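Side-chain contacts in fluvirucin B1 DH domain from module 1 (Actinomadura vulgaris, PDB 6OBV), which probably catalyses dehydration of a beta-hydroxyacyl intermediate to the unsaturated acyl chain during assembly of the polyketide fluvirucin B1: residues A[279-284]-A[290-295]; A[235-240]-A[275-280]; A[84-89]-A[130-135]. One frame throughout, in Å; residues are numbered along the deposited sequence.

Contact 1: residues A[279-284]-A[290-295]; sequences LHITDT and AGITSL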
loop_
_atom_site.group_PDB
_atom_site.type_symbol
_atom_site.label_atom_id
_atom_site.label_comp_id
_atom_site.label_asym_id
_atom_site.label_seq_id
_atom_site.Cartn_x
_atom_site.Cartn_y
_atom_site.Cartn_z
ATOM N N LEU A 279 -17.479 -16.850 23.826
ATOM C CA LEU A 279 -16.425 -17.855 23.892
ATOM C C LEU A 279 -15.203 -17.271 24.576
ATOM O O LEU A 279 -14.757 -16.163 24.259
ATOM C CB LEU A 279 -16.001 -18.395 22.509
ATOM C CG LEU A 279 -17.052 -19.009 21.591
ATOM C CD1 LEU A 279 -17.062 -18.181 20.353
ATOM C CD2 LEU A 279 -16.750 -20.439 21.240
ATOM N N HIS A 280 -14.654 -18.042 25.499
ATOM C CA HIS A 280 -13.463 -17.649 26.221
ATOM C C HIS A 280 -12.473 -18.786 26.083
ATOM O O HIS A 280 -12.784 -19.936 26.401
ATOM C CB HIS A 280 -13.798 -17.303 27.674
ATOM C CG HIS A 280 -14.699 -16.108 27.783
ATOM N ND1 HIS A 280 -14.278 -14.831 27.469
ATOM C CD2 HIS A 280 -16.014 -16.001 28.096
ATOM C CE1 HIS A 280 -15.285 -13.987 27.614
ATOM N NE2 HIS A 280 -16.348 -14.672 27.997
ATOM N N ILE A 281 -11.316 -18.469 25.529
ATOM C CA ILE A 281 -10.351 -19.448 25.076
ATOM C C ILE A 281 -9.134 -19.315 25.970
ATOM O O ILE A 281 -8.663 -18.200 26.233
ATOM C CB ILE A 281 -10.030 -19.232 23.588
ATOM C CG1 ILE A 281 -11.298 -19.475 22.767
ATOM C CG2 ILE A 281 -8.948 -20.149 23.095
ATOM C CD1 ILE A 281 -11.145 -19.091 21.332
ATOM N N THR A 282 -8.665 -20.441 26.487
ATOM C CA THR A 282 -7.499 -20.473 27.347
ATOM C C THR A 282 -6.505 -21.453 26.756
ATOM O O THR A 282 -6.825 -22.194 25.831
ATOM C CB THR A 282 -7.873 -20.895 28.768
ATOM O OG1 THR A 282 -8.723 -22.047 28.692
ATOM C CG2 THR A 282 -8.593 -19.768 29.466
ATOM N N ASP A 283 -5.289 -21.460 27.293
ATOM C CA ASP A 283 -4.330 -22.455 26.847
ATOM C C ASP A 283 -4.390 -23.658 27.795
ATOM O O ASP A 283 -5.137 -23.672 28.776
ATOM C CB ASP A 283 -2.937 -21.832 26.704
ATOM C CG ASP A 283 -2.398 -21.226 28.001
ATOM O OD1 ASP A 283 -2.733 -21.709 29.112
ATOM O OD2 ASP A 283 -1.605 -20.265 27.897
ATOM N N THR A 284 -3.621 -24.701 27.487
ATOM C CA THR A 284 -3.751 -25.944 28.240
ATOM C C THR A 284 -3.252 -25.829 29.666
ATOM O O THR A 284 -3.267 -26.832 30.384
ATOM C CB THR A 284 -3.018 -27.086 27.537
ATOM O OG1 THR A 284 -1.632 -26.749 27.385
ATOM C CG2 THR A 284 -3.653 -27.360 26.165
ATOM N N ALA A 290 -7.862 -15.914 24.197
ATOM C CA ALA A 290 -8.733 -15.002 23.476
ATOM C C ALA A 290 -10.082 -14.996 24.161
ATOM O O ALA A 290 -10.450 -15.950 24.859
ATOM C CB ALA A 290 -8.888 -15.392 22.001
ATOM N N GLY A 291 -10.799 -13.903 23.973
ATOM C CA GLY A 291 -12.181 -13.812 24.414
ATOM C C GLY A 291 -13.010 -13.278 23.272
ATOM O O GLY A 291 -12.596 -12.365 22.560
ATOM N N ILE A 292 -14.168 -13.880 23.073
ATOM C CA ILE A 292 -15.148 -13.386 22.110
ATOM C C ILE A 292 -16.427 -13.108 22.885
ATOM O O ILE A 292 -17.046 -14.034 23.431
ATOM C CB ILE A 292 -15.398 -14.378 20.972
ATOM C CG1 ILE A 292 -14.145 -14.524 20.106
ATOM C CG2 ILE A 292 -16.572 -13.914 20.138
ATOM C CD1 ILE A 292 -13.792 -15.962 19.806
ATOM N N THR A 293 -16.814 -11.835 22.961
ATOM C CA THR A 293 -18.017 -11.509 23.723
ATOM C C THR A 293 -19.269 -12.033 23.034
ATOM O O THR A 293 -20.147 -12.604 23.684
ATOM C CB THR A 293 -18.115 -10.004 23.940
ATOM O OG1 THR A 293 -16.948 -9.561 24.648
ATOM C CG2 THR A 293 -19.363 -9.671 24.745
ATOM N N SER A 294 -19.364 -11.877 21.721
ATOM C CA SER A 294 -20.559 -12.338 21.030
ATOM C C SER A 294 -20.213 -12.790 19.626
ATOM O O SER A 294 -19.526 -12.075 18.886
ATOM C CB SER A 294 -21.605 -11.236 20.968
ATOM O OG SER A 294 -22.720 -11.677 20.240
ATOM N N LEU A 295 -20.718 -13.961 19.251
ATOM C CA LEU A 295 -20.625 -14.446 17.879
ATOM C C LEU A 295 -22.022 -14.835 17.417
ATOM O O LEU A 295 -22.691 -15.635 18.077
ATOM C CB LEU A 295 -19.662 -15.637 17.763
ATOM C CG LEU A 295 -19.740 -16.389 16.430
ATOM C CD1 LEU A 295 -19.343 -15.486 15.261
ATOM C CD2 LEU A 295 -18.914 -17.667 16.474
#
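L279 and I281 meet I292 and A290 across an antiparallel beta hairpin of strands 277-282 and 288-299, part of the C-terminal half of a dehydratase double hotdog. The two pieces run at 174° to each other with axes 4.7 Å apart, and the outer pairs L279-I292 and I281-A290 are the hydrogen-bonded ones. Their side chains share one buried face, where L230 of helix 227-232 packs on I281 and I292. L279 and I292 lie side by side, CD1 to CD1 at 4.0 Å. The small A290 lets the beta-branched I281 sit close, CB to CB at 4.3 Å, while I281 reaches forward to the tip of I292. L295 joins this apolar layer although it is three residues beyond I292: a classic beta bulge at T293 and S294 shifts the phase of the strand, and L295 CD2 approaches L279 CD1.

The other face is looser. Here H280 pairs with G291 without hydrogen bonds, and since glycine brings no side chain, the partly exposed imidazole leans over its backbone, turned obliquely, with ND1 3.8 Å from G291 CA. The backbone bonds are also uneven in length: I292 N lies 2.6 Å from L279 O, whereas A290 N is 3.2 Å from I281 O.

Contact 2: residues A[235-240]-A[275-280]; sequences HATGLI and GATSLH
Where T237 meets T277 and L279, in the C-terminal hotdog half, no flat group takes part; methyls alone touch, and the imidazoles of H235 and H280 both stay clear of the meeting point. The ring of H235 stacks on that of Y189 and meets the ring of Y179 with the planes at about 75°, and its two nitrogens are both engaged, ND1 with Y179 OH and NE2 with D231 OD2. These partners, not the strand, occupy its ring.

The contact itself is a small piece of helix-on-sheet packing: a short, weakly bonded helical turn rests on strand 277-282 through a few methyls. The backbones stay apart, with T237 CA 8.2 Å from T277 CA, and side chains span the gap. T277 and L279, two residues apart on the strand, turn to the same face, and T237 points toward them. Its methyl does the touching, meeting T277 CG2 at 3.9 Å and L279 CD2 at 4.4 Å, so three methyl groups form a small triangle beside A269 of the neighbouring strand 264-271.

Threonine suits position 237 because its two branches serve different neighbours. With chi1 at 42°, OG1 stands between the backbone N and the carbonyl carbon and bonds back to the backbone O of L234, three residues earlier, leaving CG2 for the strand. T277 is turned the other way: its OG1 is anti to the carbonyl carbon, its CG2 anti to the backbone N at the meeting point. The turn itself is thinly bonded, one internal link being L239 N to A236 O at 3.2 Å.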
loop_
_atom_site.group_PDB
_atom_site.type_symbol
_atom_site.label_atom_id
_atom_site.label_comp_id
_atom_site.label_asym_id
_atom_site.label_seq_id
_atom_site.Cartn_x
_atom_site.Cartn_y
_atom_site.Cartn_z
ATOM N N HIS A 235 -16.561 -25.462 16.898
ATOM C CA HIS A 235 -17.246 -26.689 16.497
ATOM C C HIS A 235 -18.036 -27.329 17.634
ATOM O O HIS A 235 -19.040 -27.997 17.376
ATOM C CB HIS A 235 -16.226 -27.672 15.936
ATOM C CG HIS A 235 -15.581 -27.178 14.682
ATOM N ND1 HIS A 235 -14.638 -27.898 13.987
ATOM C CD2 HIS A 235 -15.757 -26.021 13.997
ATOM C CE1 HIS A 235 -14.258 -27.208 12.923
ATOM N NE2 HIS A 235 -14.919 -26.063 12.909
ATOM N N ALA A 236 -17.612 -27.149 18.878
ATOM C CA ALA A 236 -18.271 -27.848 19.977
ATOM C C ALA A 236 -19.611 -27.229 20.354
ATOM O O ALA A 236 -20.405 -27.884 21.039
ATOM C CB ALA A 236 -17.364 -27.868 21.203
ATOM N N THR A 237 -19.888 -26.001 19.906
ATOM C CA THR A 237 -21.109 -25.309 20.306
ATOM C C THR A 237 -22.356 -25.969 19.749
ATOM O O THR A 237 -23.436 -25.834 20.338
ATOM C CB THR A 237 -21.065 -23.858 19.852
ATOM O OG1 THR A 237 -20.525 -23.806 18.531
ATOM C CG2 THR A 237 -20.187 -23.072 20.744
ATOM N N GLY A 238 -22.242 -26.660 18.610
ATOM C CA GLY A 238 -23.404 -27.325 18.025
ATOM C C GLY A 238 -23.914 -28.524 18.804
ATOM O O GLY A 238 -25.016 -29.006 18.509
ATOM N N LEU A 239 -23.151 -28.998 19.797
ATOM C CA LEU A 239 -23.534 -30.197 20.535
ATOM C C LEU A 239 -24.820 -30.001 21.322
ATOM O O LEU A 239 -25.545 -30.972 21.579
ATOM C CB LEU A 239 -22.403 -30.609 21.470
ATOM C CG LEU A 239 -21.188 -31.155 20.712
ATOM C CD1 LEU A 239 -19.921 -31.101 21.555
ATOM C CD2 LEU A 239 -21.447 -32.583 20.230
ATOM N N ILE A 240 -25.128 -28.769 21.719
ATOM C CA ILE A 240 -26.369 -28.529 22.451
ATOM C C ILE A 240 -27.525 -28.270 21.488
ATOM O O ILE A 240 -28.536 -28.987 21.504
ATOM C CB ILE A 240 -26.194 -27.364 23.443
ATOM C CG1 ILE A 240 -24.967 -27.633 24.316
ATOM C CG2 ILE A 240 -27.467 -27.164 24.263
ATOM C CD1 ILE A 240 -24.988 -26.966 25.627
ATOM N N GLY A 275 -29.437 -14.725 21.335
ATOM C CA GLY A 275 -29.360 -15.823 20.401
ATOM C C GLY A 275 -27.963 -16.023 19.879
ATOM O O GLY A 275 -27.778 -16.674 18.851
ATOM N N ALA A 276 -26.968 -15.471 20.565
ATOM C CA ALA A 276 -25.578 -15.534 20.164
ATOM C C ALA A 276 -24.803 -16.356 21.187
ATOM O O ALA A 276 -25.334 -16.741 22.228
ATOM C CB ALA A 276 -24.990 -14.120 20.033
ATOM N N THR A 277 -23.528 -16.614 20.877
ATOM C CA THR A 277 -22.629 -17.406 21.710
ATOM C C THR A 277 -21.449 -16.551 22.139
ATOM O O THR A 277 -20.879 -15.816 21.327
ATOM C CB THR A 277 -22.079 -18.643 20.957
ATOM O OG1 THR A 277 -23.149 -19.379 20.342
ATOM C CG2 THR A 277 -21.262 -19.562 21.916
ATOM N N SER A 278 -21.054 -16.666 23.406
ATOM C CA SER A 278 -19.785 -16.093 23.841
ATOM C C SER A 278 -18.753 -17.206 23.972
ATOM O O SER A 278 -19.100 -18.372 24.168
ATOM C CB SER A 278 -19.934 -15.336 25.160
ATOM O OG SER A 278 -20.094 -16.216 26.259
ATOM N N LEU A 279 -17.479 -16.850 23.826
ATOM C CA LEU A 279 -16.425 -17.855 23.892
ATOM C C LEU A 279 -15.203 -17.271 24.576
ATOM O O LEU A 279 -14.757 -16.163 24.259
ATOM C CB LEU A 279 -16.001 -18.395 22.509
ATOM C CG LEU A 279 -17.052 -19.009 21.591
ATOM C CD1 LEU A 279 -17.062 -18.181 20.353
ATOM C CD2 LEU A 279 -16.750 -20.439 21.240
ATOM N N HIS A 280 -14.654 -18.042 25.499
ATOM C CA HIS A 280 -13.463 -17.649 26.221
ATOM C C HIS A 280 -12.473 -18.786 26.083
ATOM O O HIS A 280 -12.784 -19.936 26.401
ATOM C CB HIS A 280 -13.798 -17.303 27.674
ATOM C CG HIS A 280 -14.699 -16.108 27.783
ATOM N ND1 HIS A 280 -14.278 -14.831 27.469
ATOM C CD2 HIS A 280 -16.014 -16.001 28.096
ATOM C CE1 HIS A 280 -15.285 -13.987 27.614
ATOM N NE2 HIS A 280 -16.348 -14.672 27.997
#

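Contact 3: residues A[84-89]-A[130-135]; sequences ELAVRA and REVAVH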
loop_
_atom_site.group_PDB
_atom_site.type_symbol
_atom_site.label_atom_id
_atom_site.label_comp_id
_atom_site.label_asym_id
_atom_site.label_seq_id
_atom_site.Cartn_x
_atom_site.Cartn_y
_atom_site.Cartn_z
ATOM N N GLU A 84 -8.680 -12.888 12.167
ATOM C CA GLU A 84 -7.227 -12.828 12.299
ATOM C C GLU A 84 -6.643 -11.656 11.511
ATOM O O GLU A 84 -5.733 -10.965 11.991
ATOM C CB GLU A 84 -6.578 -14.137 11.844
ATOM C CG GLU A 84 -5.044 -14.024 11.635
ATOM C CD GLU A 84 -4.255 -13.963 12.958
ATOM O OE1 GLU A 84 -4.902 -14.003 14.037
ATOM O OE2 GLU A 84 -2.995 -13.887 12.917
ATOM N N LEU A 85 -7.170 -11.404 10.314
ATOM C CA LEU A 85 -6.662 -10.307 9.497
ATOM C C LEU A 85 -6.950 -8.963 10.144
ATOM O O LEU A 85 -6.071 -8.092 10.224
ATOM C CB LEU A 85 -7.290 -10.372 8.106
ATOM C CG LEU A 85 -6.689 -11.469 7.235
ATOM C CD1 LEU A 85 -7.436 -11.657 5.921
ATOM C CD2 LEU A 85 -5.197 -11.178 6.976
ATOM N N ALA A 86 -8.185 -8.779 10.609
ATOM C CA ALA A 86 -8.580 -7.524 11.227
ATOM C C ALA A 86 -7.790 -7.269 12.511
ATOM O O ALA A 86 -7.368 -6.139 12.778
ATOM C CB ALA A 86 -10.090 -7.543 11.502
ATOM N N VAL A 87 -7.569 -8.304 13.320
ATOM C CA VAL A 87 -6.846 -8.092 14.571
ATOM C C VAL A 87 -5.383 -7.748 14.298
ATOM O O VAL A 87 -4.819 -6.844 14.930
ATOM C CB VAL A 87 -6.998 -9.321 15.481
ATOM C CG1 VAL A 87 -5.924 -9.284 16.568
ATOM C CG2 VAL A 87 -8.395 -9.324 16.112
ATOM N N ARG A 88 -4.752 -8.438 13.344
ATOM C CA ARG A 88 -3.366 -8.122 13.016
ATOM C C ARG A 88 -3.219 -6.677 12.548
ATOM O O ARG A 88 -2.242 -6.000 12.893
ATOM C CB ARG A 88 -2.844 -9.085 11.953
ATOM C CG ARG A 88 -1.339 -8.976 11.696
ATOM C CD ARG A 88 -0.582 -8.941 12.999
ATOM N NE ARG A 88 0.864 -8.798 12.794
ATOM C CZ ARG A 88 1.486 -7.642 12.576
ATOM N NH1 ARG A 88 0.802 -6.507 12.535
ATOM N NH2 ARG A 88 2.802 -7.617 12.405
ATOM N N ALA A 89 -4.183 -6.175 11.771
ATOM C CA ALA A 89 -4.111 -4.773 11.370
ATOM C C ALA A 89 -4.301 -3.863 12.574
ATOM O O ALA A 89 -3.635 -2.829 12.693
ATOM C CB ALA A 89 -5.152 -4.477 10.295
ATOM N N ARG A 130 -11.233 3.013 15.355
ATOM C CA ARG A 130 -10.830 2.955 13.953
ATOM C C ARG A 130 -11.753 2.017 13.191
ATOM O O ARG A 130 -12.175 0.978 13.720
ATOM C CB ARG A 130 -9.389 2.463 13.801
ATOM C CG ARG A 130 -8.339 3.359 14.419
ATOM C CD ARG A 130 -6.960 2.807 14.122
ATOM N NE ARG A 130 -5.857 3.554 14.739
ATOM C CZ ARG A 130 -5.107 4.437 14.091
ATOM N NH1 ARG A 130 -5.355 4.726 12.812
ATOM N NH2 ARG A 130 -4.117 5.041 14.723
ATOM N N GLU A 131 -12.074 2.391 11.951
ATOM C CA GLU A 131 -12.838 1.524 11.070
ATOM C C GLU A 131 -11.868 0.619 10.324
ATOM O O GLU A 131 -10.763 1.035 9.963
ATOM C CB GLU A 131 -13.677 2.327 10.076
ATOM C CG GLU A 131 -14.945 2.897 10.644
ATOM C CD GLU A 131 -14.677 4.101 11.545
ATOM O OE1 GLU A 131 -14.132 5.121 11.051
ATOM O OE2 GLU A 131 -15.004 4.019 12.756
ATOM N N VAL A 132 -12.274 -0.630 10.130
ATOM C CA VAL A 132 -11.452 -1.621 9.452
ATOM C C VAL A 132 -12.330 -2.296 8.418
ATOM O O VAL A 132 -13.551 -2.388 8.587
ATOM C CB VAL A 132 -10.840 -2.644 10.435
ATOM C CG1 VAL A 132 -11.925 -3.456 11.111
ATOM C CG2 VAL A 132 -9.802 -3.555 9.736
ATOM N N ALA A 133 -11.711 -2.698 7.309
ATOM C CA ALA A 133 -12.386 -3.372 6.210
ATOM C C ALA A 133 -11.394 -4.346 5.592
ATOM O O ALA A 133 -10.197 -4.072 5.572
ATOM C CB ALA A 133 -12.904 -2.366 5.162
ATOM N N VAL A 134 -11.881 -5.505 5.133
ATOM C CA VAL A 134 -11.048 -6.476 4.415
ATOM C C VAL A 134 -11.606 -6.630 3.003
ATOM O O VAL A 134 -12.788 -6.950 2.831
ATOM C CB VAL A 134 -10.986 -7.844 5.122
ATOM C CG1 VAL A 134 -10.006 -8.778 4.394
ATOM C CG2 VAL A 134 -10.542 -7.709 6.572
ATOM N N HIS A 135 -10.762 -6.392 1.997
ATOM C CA HIS A 135 -11.060 -6.587 0.584
ATOM C C HIS A 135 -10.202 -7.714 0.012
ATOM O O HIS A 135 -9.113 -8.007 0.506
ATOM C CB HIS A 135 -10.811 -5.298 -0.214
ATOM C CG HIS A 135 -11.761 -4.191 0.122
ATOM N ND1 HIS A 135 -11.628 -3.411 1.253
ATOM C CD2 HIS A 135 -12.868 -3.744 -0.516
ATOM C CE1 HIS A 135 -12.604 -2.526 1.291
ATOM N NE2 HIS A 135 -13.371 -2.706 0.229
#
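The helix segment 84-89 lies over the strand segment 130-135 with A86 CA 6.8 Å from V132 CA, and no hydrogen bond links the two, so side chains alone make the contact. Two apolar pairs carry it. L85 and V134 cross at about a right angle, and L85 CD1 touches V134 CG1 at 4.2 Å. V134 presents that methyl because CG1 is anti to the backbone N (chi1 -175°). One residue further along the helix, A86 CB meets V132 CG2 at 4.4 Å; alanine is small enough here to let the helix come near the sheet, and a branched valine fills the space from the strand side.

V132 and V134 both look toward the helix, while A133 between them turns away, beside R145 of strand 144-152. On the helix, A89 also points at the sheet but packs on V119 and V121 of strand 115-121, and L85 reaches L117 of that strand. E84 belongs to a different side: its carboxylate is held by H37 and by the backbone N atoms of G224 and I225.

All four touching residues are buried, as befits an interface without polar groups. A long helix laid against the concave side of an antiparallel sheet is the defining feature of the hotdog fold, here the N-terminal hotdog of the dehydratase.

In the fold
Contacts 1 and 3 are buried, whereas contact 2 lies at a partly exposed flank. Contacts 1 and 2 share strand 277-282 and residues L279 and H280, and they touch directly: L295 N probably bonds to T277 O. L279 thus serves both the hairpin and the helical turn 235-240. Contact 3 stands apart, its centre about 19 Å from that of contact 1 and 24 Å from that of contact 2, in the other half of the double hotdog. The chemistry follows the place: strand against strand in 279-284/290-295 is backbone bonding with apolar backing, while both helix-to-sheet contacts depend on methyl groups, threonines at the flank and leucine, alanine and valines inside.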